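Local coordinates for maleylacetate reductase (PDB 3W5S), which catalyses the NADH-dependent reduction of maleylacetate to 3-oxoadipate in the breakdown of gamma-resorcylate, at residues V279-P282 with Y283-Y287. Sequence-based numbering, arbitrary orientation.
Sequences VLLP and YTIAY
L281 and I285, one turn apart on helix 273-289, run side by side and point the same way. Methyl CD1 of L281 lies 3.5 Å from CG1 of I285; L281 reaches forward because its CG stands anti to the backbone N (chi1 -170°), while L311 and A307 of helix 307-318 pack against I285. P282, next to L281 in the chain, has no N-H to give to the turn before, and the helix kinks there. One residue on, V279 O lies at the edge of the Y283 ring, 3.3 Å from CD2 and close to the ring plane. That tyrosine has CG beside its own backbone N, which lays the ring back along the preceding turn; its hydroxyl is hydrogen-bonded to A368 O near the chain end. The carbonyl of L280 takes a straight bond from T284 N (3.0 Å) and a weak, bent one from Y283 N, which turns to it rather than to V279 O. T284 holds OG1 between backbone N and carbonyl carbon (chi1 54°), 3.3 Å from both L280 O and L281 O; it makes at most a weak bond to either, since they compete for one proton, and H258 ND1 on helix 257-269 is its stronger partner. Regular i to i-4 bonding resumes with T284 N and goes on with I285 N to L281 O at 3.0 Å and A286 N to P282 O at 2.9 Å. This is a proline-kinked, buried alpha-helix, packed between helices 257-269, 307-318 and 354-366 in the all-helical C-terminal domain of the iron-containing alcohol dehydrogenase family.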
loop_
_atom_site.group_PDB
_atom_site.type_symbol
_atom_site.label_atom_id
_atom_site.label_comp_id
_atom_site.label_asym_id
_atom_site.label_seq_id
_atom_site.Cartn_x
_atom_site.Cartn_y
_atom_site.Cartn_z
ATOM N N VAL A 279 0.294 -26.265 -11.141
ATOM C CA VAL A 279 0.000 -26.910 -12.419
ATOM C C VAL A 279 -0.735 -25.983 -13.380
ATOM O O VAL A 279 -0.371 -25.902 -14.554
ATOM C CB VAL A 279 -0.831 -28.175 -12.203
ATOM C CG1 VAL A 279 -1.352 -28.672 -13.569
ATOM C CG2 VAL A 279 0.056 -29.240 -11.551
ATOM N N LEU A 280 -1.725 -25.254 -12.886
ATOM C CA LEU A 280 -2.559 -24.466 -13.790
ATOM C C LEU A 280 -1.900 -23.176 -14.268
ATOM O O LEU A 280 -2.198 -22.703 -15.362
ATOM C CB LEU A 280 -3.892 -24.112 -13.123
ATOM C CG LEU A 280 -4.875 -25.256 -13.002
ATOM C CD1 LEU A 280 -6.069 -24.785 -12.186
ATOM C CD2 LEU A 280 -5.319 -25.699 -14.377
ATOM N N LEU A 281 -1.020 -22.613 -13.444
ATOM C CA LEU A 281 -0.565 -21.218 -13.695
ATOM C C LEU A 281 0.036 -20.967 -15.092
ATOM O O LEU A 281 -0.302 -19.979 -15.718
ATOM C CB LEU A 281 0.385 -20.761 -12.569
ATOM C CG LEU A 281 0.697 -19.247 -12.645
ATOM C CD1 LEU A 281 -0.555 -18.387 -12.455
ATOM C CD2 LEU A 281 1.749 -18.894 -11.615
ATOM N N PRO A 282 0.878 -21.874 -15.616
ATOM C CA PRO A 282 1.429 -21.533 -16.948
ATOM C C PRO A 282 0.315 -21.462 -18.009
ATOM O O PRO A 282 0.397 -20.662 -18.967
ATOM C CB PRO A 282 2.418 -22.685 -17.224
ATOM C CG PRO A 282 2.813 -23.139 -15.823
ATOM C CD PRO A 282 1.525 -23.073 -15.037
ATOM N N TYR A 283 -0.716 -22.301 -17.851
ATOM C CA TYR A 283 -1.798 -22.371 -18.854
ATOM C C TYR A 283 -2.758 -21.199 -18.736
ATOM O O TYR A 283 -3.203 -20.654 -19.737
ATOM C CB TYR A 283 -2.565 -23.714 -18.778
ATOM C CG TYR A 283 -1.627 -24.872 -18.905
ATOM C CD1 TYR A 283 -1.132 -25.250 -20.159
ATOM C CD2 TYR A 283 -1.176 -25.559 -17.779
ATOM C CE1 TYR A 283 -0.220 -26.309 -20.270
ATOM C CE2 TYR A 283 -0.295 -26.639 -17.897
ATOM C CZ TYR A 283 0.176 -26.980 -19.137
ATOM O OH TYR A 283 1.068 -28.009 -19.283
ATOM N N THR A 284 -3.102 -20.835 -17.506
ATOM C CA THR A 284 -4.050 -19.734 -17.337
ATOM C C THR A 284 -3.374 -18.418 -17.738
ATOM O O THR A 284 -3.976 -17.595 -18.444
ATOM C CB THR A 284 -4.587 -19.693 -15.918
ATOM O OG1 THR A 284 -3.473 -19.656 -15.028
ATOM C CG2 THR A 284 -5.454 -20.935 -15.635
ATOM N N ILE A 285 -2.107 -18.234 -17.353
ATOM C CA ILE A 285 -1.370 -17.049 -17.808
ATOM C C ILE A 285 -1.168 -17.035 -19.322
ATOM O O ILE A 285 -1.400 -16.001 -19.951
ATOM C CB ILE A 285 -0.035 -16.898 -17.051
ATOM C CG1 ILE A 285 -0.298 -16.701 -15.550
ATOM C CG2 ILE A 285 0.793 -15.730 -17.610
ATOM C CD1 ILE A 285 -1.160 -15.491 -15.180
ATOM N N ALA A 286 -0.813 -18.170 -19.938
ATOM C CA ALA A 286 -0.689 -18.211 -21.392
ATOM C C ALA A 286 -1.993 -17.821 -22.085
ATOM O O ALA A 286 -1.974 -17.134 -23.107
ATOM C CB ALA A 286 -0.263 -19.611 -21.850
ATOM N N TYR A 287 -3.117 -18.268 -21.531
ATOM C CA TYR A 287 -4.422 -17.940 -22.113
ATOM C C TYR A 287 -4.692 -16.437 -22.084
ATOM O O TYR A 287 -5.069 -15.836 -23.096
ATOM C CB TYR A 287 -5.500 -18.725 -21.360
ATOM C CG TYR A 287 -6.917 -18.508 -21.855
ATOM C CD1 TYR A 287 -7.418 -19.212 -22.942
ATOM C CD2 TYR A 287 -7.765 -17.596 -21.207
ATOM C CE1 TYR A 287 -8.716 -19.009 -23.379
ATOM C CE2 TYR A 287 -9.067 -17.413 -21.636
ATOM C CZ TYR A 287 -9.531 -18.111 -22.711
ATOM O OH TYR A 287 -10.827 -17.934 -23.161
#